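Local coordinates for protein tripeptidase (Staphylococcus aureus subsp. aureus, PDB 3RZA) that probably cleaves amino acids from tripeptides as a zinc-dependent peptidase of the M20/M25/M40 family, at residues H69-V78 against I167-L177; D180-V191 against I353-Y362. All coordinates share one frame; numbering follows the deposited sequence.

Interaction 1. Residues H69-V78 against I167-L177; sequences HPKLGANNLV and IGAKELNSELL. With CA (calcium ion), chain E.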
loop_
_atom_site.group_PDB
_atom_site.type_symbol
_atom_site.label_atom_id
_atom_site.label_comp_id
_atom_site.label_asym_id
_atom_site.label_seq_id
_atom_site.Cartn_x
_atom_site.Cartn_y
_atom_site.Cartn_z
ATOM N N HIS A 69 -26.420 15.439 -7.314
ATOM C CA HIS A 69 -25.029 15.071 -7.215
ATOM C C HIS A 69 -24.942 13.665 -6.599
ATOM O O HIS A 69 -25.564 13.420 -5.576
ATOM C CB HIS A 69 -24.271 16.083 -6.344
ATOM C CG HIS A 69 -22.786 15.964 -6.434
ATOM N ND1 HIS A 69 -22.086 14.925 -5.856
ATOM C CD2 HIS A 69 -21.864 16.740 -7.057
ATOM C CE1 HIS A 69 -20.800 15.063 -6.127
ATOM N NE2 HIS A 69 -20.639 16.164 -6.839
ATOM N N PRO A 70 -24.191 12.735 -7.236
ATOM C CA PRO A 70 -24.243 11.344 -6.792
ATOM C C PRO A 70 -23.576 11.045 -5.439
ATOM O O PRO A 70 -23.795 9.975 -4.900
ATOM C CB PRO A 70 -23.508 10.608 -7.915
ATOM C CG PRO A 70 -22.482 11.576 -8.352
ATOM C CD PRO A 70 -23.212 12.900 -8.335
ATOM N N LYS A 71 -22.734 11.950 -4.937
ATOM C CA LYS A 71 -22.205 11.894 -3.541
ATOM C C LYS A 71 -23.062 12.625 -2.458
ATOM O O LYS A 71 -22.626 12.705 -1.305
ATOM C CB LYS A 71 -20.762 12.462 -3.514
ATOM C CG LYS A 71 -19.791 11.776 -4.519
ATOM N N LEU A 72 -24.262 13.126 -2.811
ATOM C CA LEU A 72 -25.134 13.878 -1.874
ATOM C C LEU A 72 -26.535 13.245 -1.828
ATOM O O LEU A 72 -27.130 12.975 -2.868
ATOM C CB LEU A 72 -25.271 15.335 -2.302
ATOM C CG LEU A 72 -24.008 16.197 -2.456
ATOM C CD1 LEU A 72 -24.407 17.564 -3.022
ATOM C CD2 LEU A 72 -23.315 16.359 -1.144
ATOM N N GLY A 73 -27.044 13.016 -0.619
ATOM C CA GLY A 73 -28.327 12.324 -0.411
ATOM C C GLY A 73 -29.531 13.237 -0.222
ATOM O O GLY A 73 -30.623 12.736 -0.005
ATOM N N ALA A 74 -29.329 14.564 -0.271
ATOM C CA ALA A 74 -30.424 15.520 -0.126
ATOM C C ALA A 74 -30.019 16.897 -0.634
ATOM O O ALA A 74 -28.832 17.180 -0.843
ATOM C CB ALA A 74 -30.915 15.598 1.360
ATOM N N ASN A 75 -31.028 17.737 -0.847
ATOM C CA ASN A 75 -30.824 19.131 -1.247
ATOM C C ASN A 75 -30.391 19.953 -0.057
ATOM O O ASN A 75 -30.762 19.649 1.082
ATOM C CB ASN A 75 -32.123 19.734 -1.822
ATOM C CG ASN A 75 -32.659 18.958 -3.000
ATOM O OD1 ASN A 75 -31.902 18.547 -3.877
ATOM N ND2 ASN A 75 -33.977 18.768 -3.039
ATOM N N ASN A 76 -29.671 21.040 -0.326
ATOM C CA ASN A 76 -29.431 22.073 0.693
ATOM C C ASN A 76 -30.751 22.786 0.981
ATOM O O ASN A 76 -31.625 22.805 0.129
ATOM C CB ASN A 76 -28.410 23.115 0.237
ATOM C CG ASN A 76 -27.090 22.514 -0.202
ATOM O OD1 ASN A 76 -26.393 21.878 0.579
ATOM N ND2 ASN A 76 -26.722 22.756 -1.450
ATOM N N LEU A 77 -30.882 23.348 2.185
ATOM C CA LEU A 77 -32.058 24.151 2.585
ATOM C C LEU A 77 -31.604 25.595 2.771
ATOM O O LEU A 77 -30.582 25.826 3.409
ATOM C CB LEU A 77 -32.626 23.635 3.900
ATOM C CG LEU A 77 -33.084 22.183 3.958
ATOM C CD1 LEU A 77 -33.389 21.743 5.379
ATOM C CD2 LEU A 77 -34.300 21.987 3.058
ATOM N N VAL A 78 -32.319 26.542 2.165
ATOM C CA VAL A 78 -32.140 27.974 2.408
ATOM C C VAL A 78 -33.459 28.494 3.024
ATOM O O VAL A 78 -34.482 28.511 2.352
ATOM C CB VAL A 78 -31.802 28.733 1.095
ATOM C CG1 VAL A 78 -31.643 30.249 1.354
ATOM C CG2 VAL A 78 -30.526 28.152 0.443
ATOM N N ILE A 167 -19.132 19.813 -0.627
ATOM C CA ILE A 167 -19.753 19.495 -1.903
ATOM C C ILE A 167 -21.154 20.120 -2.031
ATOM O O ILE A 167 -21.512 20.601 -3.110
ATOM C CB ILE A 167 -19.852 17.940 -2.141
ATOM C CG1 ILE A 167 -18.471 17.280 -2.159
ATOM C CG2 ILE A 167 -20.551 17.639 -3.442
ATOM C CD1 ILE A 167 -17.535 17.751 -3.318
ATOM N N GLY A 168 -21.927 20.126 -0.941
ATOM C CA GLY A 168 -23.227 20.814 -0.932
ATOM C C GLY A 168 -23.100 22.317 -1.123
ATOM O O GLY A 168 -23.815 22.893 -1.955
ATOM N N ALA A 169 -22.175 22.944 -0.386
ATOM C CA ALA A 169 -21.832 24.368 -0.632
ATOM C C ALA A 169 -21.447 24.655 -2.115
ATOM O O ALA A 169 -21.845 25.693 -2.675
ATOM C CB ALA A 169 -20.708 24.828 0.309
ATOM N N LYS A 170 -20.707 23.725 -2.727
ATOM C CA LYS A 170 -20.316 23.816 -4.159
ATOM C C LYS A 170 -21.462 23.649 -5.142
ATOM O O LYS A 170 -21.373 24.124 -6.271
ATOM C CB LYS A 170 -19.237 22.775 -4.501
ATOM C CG LYS A 170 -17.869 23.126 -3.969
ATOM C CD LYS A 170 -16.884 21.972 -4.073
ATOM C CE LYS A 170 -15.506 22.403 -3.559
ATOM N NZ LYS A 170 -14.624 21.258 -3.333
ATOM N N GLU A 171 -22.499 22.916 -4.736
ATOM C CA GLU A 171 -23.730 22.737 -5.542
ATOM C C GLU A 171 -24.828 23.740 -5.192
ATOM O O GLU A 171 -25.880 23.740 -5.830
ATOM C CB GLU A 171 -24.257 21.305 -5.360
ATOM C CG GLU A 171 -23.316 20.222 -5.907
ATOM C CD GLU A 171 -23.266 20.194 -7.431
ATOM O OE1 GLU A 171 -24.338 20.051 -8.049
ATOM O OE2 GLU A 171 -22.164 20.308 -8.002
ATOM N N LEU A 172 -24.578 24.594 -4.198
ATOM C CA LEU A 172 -25.547 25.589 -3.746
ATOM C C LEU A 172 -25.974 26.555 -4.875
ATOM O O LEU A 172 -25.129 27.113 -5.588
ATOM C CB LEU A 172 -24.971 26.380 -2.560
ATOM C CG LEU A 172 -25.869 27.119 -1.590
ATOM C CD1 LEU A 172 -26.860 26.177 -0.910
ATOM C CD2 LEU A 172 -24.971 27.776 -0.556
ATOM N N ASN A 173 -27.284 26.673 -5.084
ATOM C CA ASN A 173 -27.831 27.711 -5.943
ATOM C C ASN A 173 -27.665 29.071 -5.250
ATOM O O ASN A 173 -28.437 29.416 -4.371
ATOM C CB ASN A 173 -29.298 27.423 -6.255
ATOM C CG ASN A 173 -29.890 28.381 -7.270
ATOM O OD1 ASN A 173 -29.238 29.323 -7.752
ATOM N ND2 ASN A 173 -31.144 28.130 -7.619
ATOM N N SER A 174 -26.682 29.852 -5.700
ATOM C CA SER A 174 -26.371 31.145 -5.089
ATOM C C SER A 174 -27.445 32.213 -5.288
ATOM O O SER A 174 -27.444 33.204 -4.585
ATOM C CB SER A 174 -25.022 31.675 -5.613
ATOM O OG SER A 174 -25.104 32.074 -6.967
ATOM N N GLU A 175 -28.340 32.024 -6.254
ATOM C CA GLU A 175 -29.468 32.942 -6.442
ATOM C C GLU A 175 -30.566 32.837 -5.366
ATOM O O GLU A 175 -31.373 33.746 -5.231
ATOM C CB GLU A 175 -30.038 32.799 -7.853
ATOM C CG GLU A 175 -29.073 33.392 -8.886
ATOM C CD GLU A 175 -29.393 32.997 -10.293
ATOM O OE1 GLU A 175 -30.527 33.294 -10.754
ATOM O OE2 GLU A 175 -28.500 32.407 -10.952
ATOM N N LEU A 176 -30.569 31.755 -4.593
ATOM C CA LEU A 176 -31.370 31.671 -3.373
ATOM C C LEU A 176 -30.836 32.550 -2.223
ATOM O O LEU A 176 -31.587 32.834 -1.295
ATOM C CB LEU A 176 -31.490 30.212 -2.910
ATOM C CG LEU A 176 -32.207 29.248 -3.868
ATOM C CD1 LEU A 176 -32.071 27.792 -3.412
ATOM C CD2 LEU A 176 -33.697 29.626 -4.042
ATOM N N LEU A 177 -29.557 32.959 -2.277
ATOM C CA LEU A 177 -28.939 33.738 -1.205
ATOM C C LEU A 177 -29.227 35.219 -1.355
ATOM O O LEU A 177 -29.251 35.740 -2.458
ATOM C CB LEU A 177 -27.416 33.522 -1.165
ATOM C CG LEU A 177 -26.875 32.095 -1.011
ATOM C CD1 LEU A 177 -25.401 32.143 -0.629
ATOM C CD2 LEU A 177 -27.655 31.278 0.017
HETATM CA CA CA E . -27.784 11.876 -4.914
HETATM O O HOH W 1 -26.433 10.121 -4.247
HETATM O O HOH W 2 -30.181 11.187 -4.377
HETATM O O HOH W 3 -27.828 11.057 -7.390
#
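I167 sets its CG2 methyl over the imidazole of H69, 3.7 Å from the ring centroid and 11° off the ring normal, which meets the geometry of a CH-pi contact. With CG anti to its backbone N, H69 swings its ring to the helix 167-171, while K71 N donates to ND1 and helps fix the ring's rotation. The same methyl lies 3.8 Å from L72 CD2, so I167 is shared between the two ends of the type I turn H69-L72. Carbonyl oxygens of H69 and L72, together with that of A67 and three waters, bind a calcium ion.

The closely fitted middle belongs to N76. Its ND2 donates to G168 O at 3.0 Å, a bent bond (143° at the hydrogen) that arrives from above the carbonyl plane, and D64 OD2 takes a second bond from ND2. OD1 accepts from V160 N, so both ends of this buried amide are satisfied. L172 CD1 lies 3.5 Å from ND2, and G168, lacking a side chain, allows N76 OD1 to approach its CA to 3.7 Å. Farther on, V78 forms a buried apolar end with wider carbon separations: its CG2 meets L176 CB at 4.1 Å and, at greater distance, the ends of L172 and L177.

The loose side faces solvent. There the exposed E171 folds back at its second torsion and brings OE2 to the H69 edge, 3.7 Å from CD2, with the carboxylate and ring planes 60° apart; no salt bridge forms.

The contact thus lays the loop leading into strand 77-81 along the helix 167-171 and the loop and 3-10 segment that follow. Strand 154-159 pairs beside 77-81, helix 46-56 touches L77, and helix 344-348 packs against A169 and L172.

Interaction 2. Residues D180-V191 against I353-Y362; sequences DFGYAIDASADV and IPSVILGVGY. With ZN (zinc ion), chain C.
Y362 reaches D186 through its phenolic OH, which donates to OD1 at 2.8 Å, while main-chain bonds join the two segments ahead of them. Strands 181-184 and 355-359 run parallel, 4.6 Å apart at their axes and 36° between directions. Their ladder follows the parallel pattern: G182 N to P354 O, V356 N to G182 O, A184 N to V356 O and L358 N to A184 O (2.9 Å). I185 then centres an inverse gamma turn, and a beta bulge shifts the register by one before A187 N bonds to L358 O and V360 N to A187 O. G361 N to A189 O closes the series.

Apolar contacts occupy both faces. Y183 lies alongside V356, CD1 to CG2 3.4 Å, and L358 CD2 comes within 3.8 Å of the same CD1 of Y183; the phenol's own OH bonds to V319 O. On the face of A184, its CB meets I357 CD1 at 3.6 Å, and I357 CG2 also touches A187 CB.

The polar and metal chemistry gathers at and just after the bulge. D186 OD1 binds the zinc ion at 2.1 Å and OD2 stands farther off, 2.7 Å from the metal; H98, D129 and a water complete the site. The Y362 OH meets OD1 from 48° above the carboxylate plane, and its ring stands 78° to that plane, with V360 CB over one face, toward the rim. Water 4 bridges Y362 OH and S188 OG.

One carboxylate oxygen thus serves metal and phenol together: the bulge turns D186 to the zinc ion, and the bond from Y362, a second-shell residue, probably steadies the carboxylate.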
loop_
_atom_site.group_PDB
_atom_site.type_symbol
_atom_site.label_atom_id
_atom_site.label_comp_id
_atom_site.label_asym_id
_atom_site.label_seq_id
_atom_site.Cartn_x
_atom_site.Cartn_y
_atom_site.Cartn_z
ATOM N N ASP A 180 -25.910 40.520 3.071
ATOM C CA ASP A 180 -24.735 41.419 3.034
ATOM C C ASP A 180 -23.470 40.774 3.627
ATOM O O ASP A 180 -22.368 41.086 3.208
ATOM C CB ASP A 180 -25.035 42.707 3.797
ATOM C CG ASP A 180 -26.159 43.526 3.152
ATOM O OD1 ASP A 180 -26.026 43.884 1.965
ATOM O OD2 ASP A 180 -27.171 43.799 3.828
ATOM N N PHE A 181 -23.641 39.932 4.643
ATOM C CA PHE A 181 -22.533 39.173 5.250
ATOM C C PHE A 181 -23.089 38.053 6.113
ATOM O O PHE A 181 -24.310 37.971 6.338
ATOM C CB PHE A 181 -21.612 40.092 6.088
ATOM C CG PHE A 181 -22.346 40.960 7.096
ATOM C CD1 PHE A 181 -22.740 40.443 8.351
ATOM C CD2 PHE A 181 -22.630 42.294 6.809
ATOM C CE1 PHE A 181 -23.418 41.241 9.276
ATOM C CE2 PHE A 181 -23.295 43.101 7.742
ATOM C CZ PHE A 181 -23.706 42.564 8.972
ATOM N N GLY A 182 -22.211 37.182 6.600
ATOM C CA GLY A 182 -22.643 36.174 7.536
ATOM C C GLY A 182 -21.623 35.266 8.133
ATOM O O GLY A 182 -20.445 35.559 8.125
ATOM N N TYR A 183 -22.119 34.194 8.747
ATOM C CA TYR A 183 -21.354 33.404 9.686
ATOM C C TYR A 183 -21.567 31.933 9.457
ATOM O O TYR A 183 -22.713 31.473 9.470
ATOM C CB TYR A 183 -21.765 33.750 11.107
ATOM C CG TYR A 183 -21.548 35.201 11.405
ATOM C CD1 TYR A 183 -20.268 35.686 11.693
ATOM C CD2 TYR A 183 -22.608 36.124 11.297
ATOM C CE1 TYR A 183 -20.055 37.046 11.933
ATOM C CE2 TYR A 183 -22.402 37.482 11.526
ATOM C CZ TYR A 183 -21.126 37.940 11.851
ATOM O OH TYR A 183 -20.920 39.300 12.051
ATOM N N ALA A 184 -20.476 31.193 9.256
ATOM C CA ALA A 184 -20.503 29.727 9.337
ATOM C C ALA A 184 -20.283 29.324 10.790
ATOM O O ALA A 184 -19.259 29.652 11.363
ATOM C CB ALA A 184 -19.459 29.132 8.430
ATOM N N ILE A 185 -21.267 28.642 11.387
ATOM C CA ILE A 185 -21.219 28.248 12.792
ATOM C C ILE A 185 -20.546 26.874 12.838
ATOM O O ILE A 185 -21.205 25.844 13.052
ATOM C CB ILE A 185 -22.664 28.223 13.452
ATOM C CG1 ILE A 185 -23.437 29.547 13.176
ATOM C CG2 ILE A 185 -22.565 27.972 14.970
ATOM C CD1 ILE A 185 -24.913 29.492 13.584
ATOM N N ASP A 186 -19.232 26.851 12.594
ATOM C CA ASP A 186 -18.519 25.606 12.287
ATOM C C ASP A 186 -16.954 25.712 12.348
ATOM O O ASP A 186 -16.271 25.147 11.511
ATOM C CB ASP A 186 -18.962 25.108 10.874
ATOM C CG ASP A 186 -18.500 23.681 10.557
ATOM O OD1 ASP A 186 -18.451 22.845 11.479
ATOM O OD2 ASP A 186 -18.206 23.386 9.374
ATOM N N ALA A 187 -16.416 26.402 13.356
ATOM C CA ALA A 187 -14.947 26.487 13.579
ATOM C C ALA A 187 -14.529 25.651 14.797
ATOM O O ALA A 187 -15.230 25.647 15.816
ATOM C CB ALA A 187 -14.536 27.930 13.762
ATOM N N SER A 188 -13.401 24.934 14.681
ATOM C CA SER A 188 -12.746 24.280 15.834
ATOM C C SER A 188 -11.975 25.329 16.619
ATOM O O SER A 188 -10.774 25.514 16.438
ATOM C CB SER A 188 -11.802 23.157 15.371
ATOM O OG SER A 188 -12.521 22.125 14.716
ATOM N N ALA A 189 -12.695 26.052 17.453
ATOM C CA ALA A 189 -12.132 27.115 18.271
ATOM C C ALA A 189 -13.120 27.380 19.401
ATOM O O ALA A 189 -14.279 27.006 19.322
ATOM C CB ALA A 189 -11.887 28.404 17.439
ATOM N N ASP A 190 -12.635 28.001 20.458
ATOM C CA ASP A 190 -13.473 28.343 21.599
ATOM C C ASP A 190 -14.633 29.255 21.144
ATOM O O ASP A 190 -14.470 30.078 20.209
ATOM C CB ASP A 190 -12.654 29.080 22.673
ATOM C CG ASP A 190 -11.495 28.238 23.264
ATOM O OD1 ASP A 190 -11.435 26.993 23.081
ATOM O OD2 ASP A 190 -10.630 28.858 23.910
ATOM N N VAL A 191 -15.784 29.132 21.803
ATOM C CA VAL A 191 -16.890 30.073 21.553
ATOM C C VAL A 191 -16.440 31.521 21.907
ATOM O O VAL A 191 -15.816 31.750 22.956
ATOM C CB VAL A 191 -18.179 29.689 22.298
ATOM C CG1 VAL A 191 -19.329 30.652 21.946
ATOM C CG2 VAL A 191 -18.589 28.232 21.959
ATOM N N ILE A 353 -20.188 37.237 -0.627
ATOM C CA ILE A 353 -20.829 37.516 0.662
ATOM C C ILE A 353 -19.756 37.317 1.753
ATOM O O ILE A 353 -19.407 36.157 2.028
ATOM C CB ILE A 353 -22.046 36.541 0.929
ATOM C CG1 ILE A 353 -23.114 36.646 -0.178
ATOM C CG2 ILE A 353 -22.672 36.837 2.273
ATOM C CD1 ILE A 353 -24.245 35.626 -0.041
ATOM N N PRO A 354 -19.194 38.430 2.335
ATOM C CA PRO A 354 -18.196 38.328 3.405
ATOM C C PRO A 354 -18.620 37.401 4.535
ATOM O O PRO A 354 -19.654 37.624 5.152
ATOM C CB PRO A 354 -18.085 39.772 3.919
ATOM C CG PRO A 354 -18.363 40.598 2.746
ATOM C CD PRO A 354 -19.301 39.830 1.869
ATOM N N SER A 355 -17.845 36.348 4.751
ATOM C CA SER A 355 -18.203 35.306 5.699
ATOM C C SER A 355 -17.013 34.967 6.580
ATOM O O SER A 355 -15.903 34.833 6.089
ATOM C CB SER A 355 -18.693 34.071 4.966
ATOM O OG SER A 355 -19.778 34.392 4.103
ATOM N N VAL A 356 -17.266 34.849 7.882
ATOM C CA VAL A 356 -16.276 34.419 8.872
ATOM C C VAL A 356 -16.895 33.242 9.628
ATOM O O VAL A 356 -18.108 32.998 9.522
ATOM C CB VAL A 356 -15.891 35.601 9.832
ATOM C CG1 VAL A 356 -15.428 36.816 9.002
ATOM C CG2 VAL A 356 -17.031 35.971 10.726
ATOM N N ILE A 357 -16.068 32.517 10.376
ATOM C CA ILE A 357 -16.435 31.220 10.912
ATOM C C ILE A 357 -16.357 31.327 12.438
ATOM O O ILE A 357 -15.304 31.675 12.975
ATOM C CB ILE A 357 -15.508 30.055 10.403
ATOM C CG1 ILE A 357 -14.984 30.306 8.978
ATOM C CG2 ILE A 357 -16.242 28.704 10.450
ATOM C CD1 ILE A 357 -16.119 30.439 7.908
ATOM N N LEU A 358 -17.475 31.043 13.114
ATOM C CA LEU A 358 -17.579 31.168 14.557
ATOM C C LEU A 358 -17.113 29.892 15.227
ATOM O O LEU A 358 -17.493 28.790 14.802
ATOM C CB LEU A 358 -19.029 31.423 14.973
ATOM C CG LEU A 358 -19.706 32.665 14.414
ATOM C CD1 LEU A 358 -21.184 32.667 14.853
ATOM C CD2 LEU A 358 -18.972 33.954 14.835
ATOM N N GLY A 359 -16.329 30.035 16.296
ATOM C CA GLY A 359 -15.959 28.907 17.130
ATOM C C GLY A 359 -17.184 28.262 17.745
ATOM O O GLY A 359 -18.042 28.967 18.279
ATOM N N VAL A 360 -17.294 26.932 17.608
ATOM C CA VAL A 360 -18.382 26.147 18.174
ATOM C C VAL A 360 -18.006 25.558 19.569
ATOM O O VAL A 360 -18.901 25.198 20.360
ATOM C CB VAL A 360 -18.811 25.010 17.190
ATOM C CG1 VAL A 360 -19.960 24.159 17.765
ATOM C CG2 VAL A 360 -19.237 25.610 15.854
ATOM N N GLY A 361 -16.699 25.416 19.862
ATOM C CA GLY A 361 -16.251 24.815 21.124
ATOM C C GLY A 361 -16.377 23.283 21.214
ATOM O O GLY A 361 -16.093 22.702 22.269
ATOM N N TYR A 362 -16.744 22.621 20.111
ATOM C CA TYR A 362 -16.751 21.151 20.066
ATOM C C TYR A 362 -15.304 20.640 20.131
ATOM O O TYR A 362 -14.350 21.384 19.831
ATOM C CB TYR A 362 -17.543 20.578 18.863
ATOM C CG TYR A 362 -17.326 21.219 17.479
ATOM C CD1 TYR A 362 -16.044 21.553 16.999
ATOM C CD2 TYR A 362 -18.399 21.426 16.620
ATOM C CE1 TYR A 362 -15.861 22.108 15.736
ATOM C CE2 TYR A 362 -18.204 21.994 15.333
ATOM C CZ TYR A 362 -16.920 22.317 14.912
ATOM O OH TYR A 362 -16.672 22.867 13.651
HETATM ZN ZN ZN C . -18.211 20.922 10.566
HETATM O O HOH W 4 -14.135 21.798 12.126
HETATM O O HOH W 5 -16.289 20.466 9.893
#

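In the fold
Interactions 1 and 2 lie in series along the chain, their centres about 19 Å apart, and both reach the same mixed sheet. Interaction 2 is the buried one, with 968 Å² covered between two segments built round a parallel strand pair; interaction 1 is partly buried, covers 491 Å² and joins a loop and strand start to a short helix. Main-chain bonds dominate the former, whereas side-chain packing and one asparagine bond hold the latter. In interaction 1 the protein ligands of calcium are carbonyl oxygens, whereas interaction 2 gives the zinc site a carboxylate. The contacts touch where L177 CD1 packs 3.7 Å from I353 CD1, as both segments approach strands 181-184 and 355-359.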